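Local coordinates for citrate lyase (Yersinia pestis, PDB 3QLL), which probably acts as a magnesium-dependent lyase resembling the beta subunit of citrate lyase, at residues A177-F188 with A216-A227; D68-D76 with L102-G110. All blocks are in the same frame, centred on the assembly; numbering follows the deposited sequence.

Contact 1: A177-F188 with A216-A227; sequences AAATPKLAGLIF and ACAMNGIPAIDA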
loop_
_atom_site.group_PDB
_atom_site.type_symbol
_atom_site.label_atom_id
_atom_site.label_comp_id
_atom_site.label_asym_id
_atom_site.label_seq_id
_atom_site.Cartn_x
_atom_site.Cartn_y
_atom_site.Cartn_z
ATOM N N ALA A 177 8.041 2.482 -14.500
ATOM C CA ALA A 177 8.871 1.257 -14.548
ATOM C C ALA A 177 8.703 0.498 -15.866
ATOM O O ALA A 177 9.596 -0.221 -16.269
ATOM C CB ALA A 177 8.571 0.344 -13.364
ATOM N N ALA A 178 7.599 0.755 -16.568
ATOM C CA ALA A 178 7.300 0.091 -17.822
ATOM C C ALA A 178 7.554 1.044 -19.014
ATOM O O ALA A 178 7.205 0.729 -20.174
ATOM C CB ALA A 178 5.847 -0.411 -17.828
ATOM N N ALA A 179 8.149 2.200 -18.733
ATOM C CA ALA A 179 8.176 3.297 -19.736
ATOM C C ALA A 179 8.991 3.021 -21.006
ATOM O O ALA A 179 8.668 3.532 -22.061
ATOM C CB ALA A 179 8.670 4.602 -19.075
ATOM N N THR A 180 10.178 2.461 -20.832
ATOM C CA THR A 180 11.080 2.143 -21.945
ATOM C C THR A 180 12.062 1.047 -21.549
ATOM O O THR A 180 12.478 0.993 -20.404
ATOM C CB THR A 180 11.822 3.427 -22.426
ATOM O OG1 THR A 180 12.871 3.053 -23.315
ATOM C CG2 THR A 180 12.463 4.114 -21.274
ATOM N N PRO A 181 12.495 0.216 -22.515
ATOM C CA PRO A 181 13.508 -0.853 -22.340
ATOM C C PRO A 181 14.827 -0.263 -21.867
ATOM O O PRO A 181 15.671 -0.974 -21.330
ATOM C CB PRO A 181 13.677 -1.425 -23.748
ATOM C CG PRO A 181 12.396 -1.135 -24.429
ATOM C CD PRO A 181 11.802 0.112 -23.813
ATOM N N LYS A 182 15.081 0.986 -22.233
ATOM C CA LYS A 182 16.309 1.629 -21.795
ATOM C C LYS A 182 16.403 1.893 -20.285
ATOM O O LYS A 182 17.499 2.097 -19.765
ATOM C CB LYS A 182 16.544 2.902 -22.589
ATOM C CG LYS A 182 17.260 2.532 -23.864
ATOM C CD LYS A 182 17.281 3.622 -24.892
ATOM C CE LYS A 182 18.216 4.738 -24.492
ATOM N NZ LYS A 182 18.690 5.495 -25.680
ATOM N N LEU A 183 15.266 1.883 -19.593
ATOM C CA LEU A 183 15.244 2.014 -18.131
ATOM C C LEU A 183 15.913 0.800 -17.503
ATOM O O LEU A 183 15.577 -0.330 -17.852
ATOM C CB LEU A 183 13.814 2.140 -17.623
ATOM C CG LEU A 183 13.654 2.267 -16.112
ATOM C CD1 LEU A 183 14.351 3.536 -15.697
ATOM C CD2 LEU A 183 12.185 2.302 -15.727
ATOM N N ALA A 184 16.901 1.030 -16.645
ATOM C CA ALA A 184 17.694 -0.062 -16.078
ATOM C C ALA A 184 17.567 -0.211 -14.561
ATOM O O ALA A 184 18.186 -1.069 -13.975
ATOM C CB ALA A 184 19.176 0.123 -16.453
ATOM N N GLY A 185 16.718 0.597 -13.948
ATOM C CA GLY A 185 16.549 0.584 -12.510
ATOM C C GLY A 185 15.936 1.880 -12.004
ATOM O O GLY A 185 15.935 2.912 -12.687
ATOM N N LEU A 186 15.380 1.813 -10.802
ATOM C CA LEU A 186 14.821 2.982 -10.142
ATOM C C LEU A 186 15.432 3.153 -8.727
ATOM O O LEU A 186 15.492 2.202 -7.940
ATOM C CB LEU A 186 13.310 2.855 -10.048
ATOM C CG LEU A 186 12.536 2.919 -11.365
ATOM C CD1 LEU A 186 11.060 2.621 -11.117
ATOM C CD2 LEU A 186 12.710 4.320 -12.042
ATOM N N ILE A 187 15.802 4.377 -8.398
ATOM C CA ILE A 187 16.272 4.722 -7.084
ATOM C C ILE A 187 15.102 5.339 -6.274
ATOM O O ILE A 187 14.269 6.062 -6.825
ATOM C CB ILE A 187 17.458 5.737 -7.152
ATOM C CG1 ILE A 187 18.640 5.124 -7.901
ATOM C CG2 ILE A 187 17.893 6.170 -5.770
ATOM C CD1 ILE A 187 19.708 6.114 -8.271
ATOM N N PHE A 188 14.967 4.951 -5.006
ATOM C CA PHE A 188 13.996 5.573 -4.106
ATOM C C PHE A 188 14.581 6.839 -3.549
ATOM O O PHE A 188 15.722 6.855 -3.064
ATOM C CB PHE A 188 13.670 4.642 -2.953
ATOM C CG PHE A 188 12.571 5.138 -2.035
ATOM C CD1 PHE A 188 11.327 5.501 -2.541
ATOM C CD2 PHE A 188 12.772 5.192 -0.656
ATOM C CE1 PHE A 188 10.298 5.927 -1.696
ATOM C CE2 PHE A 188 11.742 5.625 0.202
ATOM C CZ PHE A 188 10.509 5.990 -0.318
ATOM N N ALA A 216 6.966 -2.650 -8.684
ATOM C CA ALA A 216 6.961 -2.096 -10.027
ATOM C C ALA A 216 8.244 -2.464 -10.772
ATOM O O ALA A 216 8.210 -2.886 -11.944
ATOM C CB ALA A 216 6.765 -0.563 -9.975
ATOM N N CYS A 217 9.364 -2.384 -10.061
ATOM C CA CYS A 217 10.665 -2.829 -10.583
ATOM C C CYS A 217 10.688 -4.300 -10.971
ATOM O O CYS A 217 11.063 -4.639 -12.120
ATOM C CB CYS A 217 11.783 -2.531 -9.554
ATOM S SG CYS A 217 12.051 -0.682 -9.469
ATOM N N ALA A 218 10.267 -5.158 -10.033
ATOM C CA ALA A 218 10.261 -6.621 -10.206
ATOM C C ALA A 218 9.421 -7.073 -11.386
ATOM O O ALA A 218 9.749 -8.023 -12.086
ATOM C CB ALA A 218 9.770 -7.301 -8.917
HETATM N N MSE A 219 8.328 -6.358 -11.587
HETATM C CA MSE A 219 7.393 -6.556 -12.673
HETATM C C MSE A 219 8.009 -6.235 -14.056
HETATM O O MSE A 219 7.619 -6.778 -15.078
HETATM C CB MSE A 219 6.258 -5.582 -12.413
HETATM C CG MSE A 219 5.361 -5.367 -13.569
HETATM SE SE MSE A 219 4.098 -6.826 -13.434
HETATM C CE MSE A 219 2.550 -5.783 -12.964
ATOM N N ASN A 220 8.988 -5.348 -14.069
ATOM C CA ASN A 220 9.587 -4.899 -15.318
ATOM C C ASN A 220 11.017 -5.388 -15.513
ATOM O O ASN A 220 11.689 -5.011 -16.489
ATOM C CB ASN A 220 9.512 -3.361 -15.418
ATOM C CG ASN A 220 8.135 -2.892 -15.721
ATOM O OD1 ASN A 220 7.639 -3.072 -16.832
ATOM N ND2 ASN A 220 7.464 -2.352 -14.711
ATOM N N GLY A 221 11.465 -6.251 -14.606
ATOM C CA GLY A 221 12.749 -6.894 -14.736
ATOM C C GLY A 221 13.907 -5.939 -14.439
ATOM O O GLY A 221 15.000 -6.088 -15.000
ATOM N N ILE A 222 13.688 -4.945 -13.575
ATOM C CA ILE A 222 14.777 -4.027 -13.199
ATOM C C ILE A 222 14.994 -3.989 -11.683
ATOM O O ILE A 222 14.054 -4.167 -10.902
ATOM C CB ILE A 222 14.508 -2.554 -13.722
ATOM C CG1 ILE A 222 13.274 -1.948 -13.038
ATOM C CG2 ILE A 222 14.389 -2.508 -15.272
ATOM C CD1 ILE A 222 12.815 -0.629 -13.631
ATOM N N PRO A 223 16.225 -3.669 -11.256
ATOM C CA PRO A 223 16.496 -3.595 -9.820
ATOM C C PRO A 223 15.900 -2.339 -9.206
ATOM O O PRO A 223 15.784 -1.298 -9.898
ATOM C CB PRO A 223 18.010 -3.534 -9.736
ATOM C CG PRO A 223 18.441 -2.988 -11.031
ATOM C CD PRO A 223 17.412 -3.354 -12.058
ATOM N N ALA A 224 15.464 -2.458 -7.950
ATOM C CA ALA A 224 15.110 -1.314 -7.112
ATOM C C ALA A 224 16.336 -0.907 -6.320
ATOM O O ALA A 224 17.031 -1.755 -5.743
ATOM C CB ALA A 224 13.992 -1.666 -6.191
ATOM N N ILE A 225 16.659 0.375 -6.349
ATOM C CA ILE A 225 17.798 0.849 -5.599
ATOM C C ILE A 225 17.385 1.727 -4.436
ATOM O O ILE A 225 16.816 2.796 -4.645
ATOM C CB ILE A 225 18.758 1.624 -6.494
ATOM C CG1 ILE A 225 19.141 0.767 -7.708
ATOM C CG2 ILE A 225 19.988 2.051 -5.692
ATOM C CD1 ILE A 225 19.644 1.572 -8.869
ATOM N N ASP A 226 17.730 1.302 -3.220
ATOM C CA ASP A 226 17.324 2.047 -2.041
ATOM C C ASP A 226 18.015 3.420 -1.927
ATOM O O ASP A 226 19.149 3.633 -2.421
ATOM C CB ASP A 226 17.553 1.227 -0.765
ATOM C CG ASP A 226 16.816 1.811 0.449
ATOM O OD1 ASP A 226 15.791 2.535 0.266
ATOM O OD2 ASP A 226 17.259 1.527 1.584
ATOM N N ALA A 227 17.288 4.314 -1.252
ATOM C CA ALA A 227 17.739 5.631 -0.872
ATOM C C ALA A 227 19.030 5.566 -0.077
ATOM O O ALA A 227 19.320 4.556 0.565
ATOM C CB ALA A 227 16.650 6.345 -0.075
#
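Ile225 N donates to Leu186 O over 2.7 Å, nearly straight at 168°. Ile225 O accepts in turn from Phe188 N at 2.9 Å, with a weaker C-H...O contact from Ile187 CA added, in the alternating pattern of a parallel pair. Leu186 N completes this pattern with a longer bond to Pro223 O. Ile187 and Ile225 turn to one face of the sheet, where CG1 of Ile187 lies 3.8 Å from CB of Ile225. Leu186 turns to the other, placing its CB and CD1 against SG of Cys217, a small, polarisable atom suited to the helix-strand interface. Ile222 holds CG1 between its backbone N and carbonyl carbon (chi1 65°), and its CD1 meets Leu183 CD2 at 3.7 Å. Gly185 suits its extended, positive-phi backbone because it lacks a CB. Gly221, also of positive phi, ends helix 203-220 in a Schellman motif, Ile222 N bonding to Cys217 O; Asn220 N is a second donor to that oxygen, from the opposite face of its carbonyl plane. Phe188 packs on earlier turns of that helix, on Ala209 and Leu213. Strand, helices, then adjacent parallel strand make this a beta-alpha-beta crossover of a TIM-type barrel.

Contact 2: D68-D76 with L102-G110; sequences DVAIIDLED and LPLALRING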
loop_
_atom_site.group_PDB
_atom_site.type_symbol
_atom_site.label_atom_id
_atom_site.label_comp_id
_atom_site.label_asym_id
_atom_site.label_seq_id
_atom_site.Cartn_x
_atom_site.Cartn_y
_atom_site.Cartn_z
ATOM N N ASP A 68 30.323 0.322 -6.588
ATOM C CA ASP A 68 30.138 -0.405 -7.828
ATOM C C ASP A 68 29.822 0.528 -8.970
ATOM O O ASP A 68 30.238 0.305 -10.103
ATOM C CB ASP A 68 29.032 -1.451 -7.677
ATOM C CG ASP A 68 29.492 -2.667 -6.888
ATOM O OD1 ASP A 68 30.713 -2.889 -6.811
ATOM O OD2 ASP A 68 28.650 -3.372 -6.296
ATOM N N VAL A 69 29.109 1.600 -8.659
ATOM C CA VAL A 69 28.819 2.632 -9.643
ATOM C C VAL A 69 28.978 3.976 -8.952
ATOM O O VAL A 69 28.429 4.195 -7.863
ATOM C CB VAL A 69 27.356 2.527 -10.182
ATOM C CG1 VAL A 69 27.051 3.648 -11.164
ATOM C CG2 VAL A 69 27.067 1.150 -10.781
ATOM N N ALA A 70 29.687 4.877 -9.615
ATOM C CA ALA A 70 29.816 6.257 -9.153
ATOM C C ALA A 70 28.823 7.138 -9.884
ATOM O O ALA A 70 28.684 7.064 -11.120
ATOM C CB ALA A 70 31.260 6.767 -9.368
ATOM N N ILE A 71 28.133 7.981 -9.128
ATOM C CA ILE A 71 27.220 8.937 -9.721
ATOM C C ILE A 71 27.725 10.376 -9.609
ATOM O O ILE A 71 27.677 10.992 -8.534
ATOM C CB ILE A 71 25.842 8.870 -9.085
ATOM C CG1 ILE A 71 25.388 7.416 -8.954
ATOM C CG2 ILE A 71 24.848 9.703 -9.894
ATOM C CD1 ILE A 71 24.032 7.304 -8.289
ATOM N N ILE A 72 28.161 10.922 -10.737
ATOM C CA ILE A 72 28.500 12.321 -10.758
ATOM C C ILE A 72 27.236 13.137 -10.673
ATOM O O ILE A 72 26.339 12.996 -11.518
ATOM C CB ILE A 72 29.265 12.682 -12.043
ATOM C CG1 ILE A 72 30.447 11.746 -12.259
ATOM C CG2 ILE A 72 29.671 14.164 -12.034
ATOM C CD1 ILE A 72 31.048 11.893 -13.612
ATOM N N ASP A 73 27.176 13.994 -9.665
ATOM C CA ASP A 73 25.932 14.668 -9.345
ATOM C C ASP A 73 25.978 16.138 -9.722
ATOM O O ASP A 73 26.810 16.882 -9.217
ATOM C CB ASP A 73 25.597 14.480 -7.857
ATOM C CG ASP A 73 24.221 15.000 -7.495
ATOM O OD1 ASP A 73 23.290 14.954 -8.347
ATOM O OD2 ASP A 73 24.051 15.342 -6.309
ATOM N N LEU A 74 25.008 16.554 -10.536
ATOM C CA LEU A 74 24.841 17.954 -10.902
ATOM C C LEU A 74 23.741 18.636 -10.105
ATOM O O LEU A 74 23.519 19.831 -10.270
ATOM C CB LEU A 74 24.535 18.086 -12.387
ATOM C CG LEU A 74 25.604 17.603 -13.365
ATOM C CD1 LEU A 74 25.064 17.705 -14.790
ATOM C CD2 LEU A 74 26.956 18.359 -13.162
ATOM N N GLU A 75 23.022 17.886 -9.276
ATOM C CA GLU A 75 21.806 18.422 -8.670
ATOM C C GLU A 75 22.023 18.947 -7.247
ATOM O O GLU A 75 22.714 19.934 -7.048
ATOM C CB GLU A 75 20.663 17.413 -8.665
ATOM C CG GLU A 75 19.319 18.092 -8.475
ATOM C CD GLU A 75 18.231 17.096 -8.223
ATOM O OE1 GLU A 75 18.597 15.924 -8.037
ATOM O OE2 GLU A 75 17.027 17.463 -8.237
ATOM N N ASP A 76 21.460 18.242 -6.262
ATOM C CA ASP A 76 21.214 18.814 -4.929
ATOM C C ASP A 76 22.477 19.058 -4.126
ATOM O O ASP A 76 22.481 19.867 -3.208
ATOM C CB ASP A 76 20.200 17.974 -4.127
ATOM C CG ASP A 76 18.746 18.406 -4.371
ATOM O OD1 ASP A 76 18.530 19.563 -4.795
ATOM O OD2 ASP A 76 17.817 17.590 -4.156
ATOM N N LEU A 102 35.286 0.900 -15.243
ATOM C CA LEU A 102 34.300 1.001 -14.174
ATOM C C LEU A 102 33.154 1.922 -14.587
ATOM O O LEU A 102 33.389 3.029 -15.085
ATOM C CB LEU A 102 34.950 1.492 -12.886
ATOM N N PRO A 103 31.906 1.463 -14.401
ATOM C CA PRO A 103 30.717 2.119 -14.962
ATOM C C PRO A 103 30.398 3.442 -14.262
ATOM O O PRO A 103 30.612 3.588 -13.050
ATOM C CB PRO A 103 29.610 1.094 -14.723
ATOM C CG PRO A 103 30.041 0.356 -13.518
ATOM C CD PRO A 103 31.551 0.295 -13.575
ATOM N N LEU A 104 29.917 4.403 -15.045
ATOM C CA LEU A 104 29.766 5.761 -14.572
ATOM C C LEU A 104 28.329 6.223 -14.739
ATOM O O LEU A 104 27.702 5.971 -15.770
ATOM C CB LEU A 104 30.693 6.670 -15.363
ATOM C CG LEU A 104 30.821 8.102 -14.867
ATOM C CD1 LEU A 104 31.343 8.107 -13.445
ATOM C CD2 LEU A 104 31.759 8.862 -15.771
ATOM N N ALA A 105 27.805 6.910 -13.734
ATOM C CA ALA A 105 26.444 7.442 -13.809
ATOM C C ALA A 105 26.484 8.955 -13.748
ATOM O O ALA A 105 27.422 9.534 -13.186
ATOM C CB ALA A 105 25.567 6.876 -12.675
ATOM N N LEU A 106 25.515 9.604 -14.377
ATOM C CA LEU A 106 25.406 11.055 -14.246
ATOM C C LEU A 106 23.984 11.456 -13.858
ATOM O O LEU A 106 23.066 11.294 -14.630
ATOM C CB LEU A 106 25.793 11.738 -15.561
ATOM C CG LEU A 106 25.650 13.260 -15.638
ATOM C CD1 LEU A 106 26.644 14.044 -14.747
ATOM C CD2 LEU A 106 25.771 13.720 -17.088
ATOM N N ARG A 107 23.818 12.045 -12.684
ATOM C CA ARG A 107 22.549 12.642 -12.357
ATOM C C ARG A 107 22.505 14.103 -12.774
ATOM O O ARG A 107 23.185 14.978 -12.188
ATOM C CB ARG A 107 22.248 12.528 -10.873
ATOM C CG ARG A 107 20.955 13.251 -10.540
ATOM C CD ARG A 107 20.456 12.895 -9.163
ATOM N NE ARG A 107 21.175 13.636 -8.123
ATOM C CZ ARG A 107 20.845 13.603 -6.836
ATOM N NH1 ARG A 107 19.870 12.813 -6.408
ATOM N NH2 ARG A 107 21.547 14.294 -5.964
ATOM N N ILE A 108 21.686 14.377 -13.783
ATOM C CA ILE A 108 21.483 15.750 -14.229
ATOM C C ILE A 108 20.424 16.382 -13.376
ATOM O O ILE A 108 19.772 15.722 -12.573
ATOM C CB ILE A 108 21.053 15.806 -15.692
ATOM C CG1 ILE A 108 19.738 15.053 -15.881
ATOM C CG2 ILE A 108 22.112 15.182 -16.572
ATOM C CD1 ILE A 108 19.213 15.081 -17.283
ATOM N N ASN A 109 20.244 17.671 -13.554
ATOM C CA ASN A 109 19.160 18.356 -12.890
ATOM C C ASN A 109 17.793 18.032 -13.525
ATOM O O ASN A 109 17.700 17.450 -14.622
ATOM C CB ASN A 109 19.415 19.853 -12.898
ATOM C CG ASN A 109 20.651 20.227 -12.069
ATOM O OD1 ASN A 109 20.526 20.504 -10.873
ATOM N ND2 ASN A 109 21.838 20.255 -12.705
ATOM N N GLY A 110 16.724 18.332 -12.796
ATOM C CA GLY A 110 15.399 17.997 -13.294
ATOM C C GLY A 110 15.069 18.604 -14.659
ATOM O O GLY A 110 15.530 19.700 -15.011
#
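The guanidinium of Arg107 has Glu75 OE1 over one face, 3.4 Å above its centre, and Asp73 OD1 at its edge, in its plane. The two carboxylates therefore serve it differently. Asp73 lies alongside and takes a side-on, two-nitrogen grip: Arg107 NE donates to Asp73 OD1, modelled at 2.5 Å, doubtfully short, and Arg107 NH2 to Asp73 OD2 at 2.7 Å. Glu75, its carboxylate turned 89° to the guanidinium, contributes charge alone, since no N-H points at OE1. The arginine arrives with CG anti to its backbone N (chi1 176°) and then bends at chi3 (80°), which swings NE toward the aspartate. Glu75 N also donates to Asp73 OD1, closing an Asx turn, and it comes from the face of the carboxylate opposite to NE; Ser77 OG binds OD2.

Beneath this network the strands pair in parallel. Ala105 N donates to Ala70 O at 2.8 Å, Ile72 N to Ala105 O, Arg107 N to Ile72 O and Leu74 N to Arg107 O. Small Ala105 lets Ile71 CG1 close to 3.8 Å from its CB, on the face that carries Asp73 and Arg107. On the opposite face branched chains interlock, Ile72 CD1 lying 3.8 Å from Leu104 CD2, and Leu106 reaches on to Leu123 of helix 114-125. Beyond the strands, Asn109 ND2 meets Leu74 O at 3.0 Å from above the carbonyl plane, while Asp119 is its stronger partner.

Arg107 is a predicted substrate-binding residue, and Glu75 lies near Glu165, a predicted magnesium ligand. Asp73 and Glu75 limit the turning of the guanidinium and probably offset much of its charge, so that a predicted substrate-binding group is held in a defined position.

From the N terminus, strand 69-73 comes first, and contact 2 closes a loop back to it when strand 104-107 pairs alongside, after a connection containing helix 83-91. The chain then adds strands 132-135 and 159-164 before contact 1 begins, so the two loops follow in series and neither nest nor cross. Contact 1 closes the second, across helices 190-197 and 203-220, joining strands 183-188 and 224-226. The contacts thus tie the second and third and the sixth and seventh strands of one closed eight-stranded barrel. Their centres lie about 17 Å apart, on opposite sides of the chain's centre, although their nearest atoms come within about 4 Å.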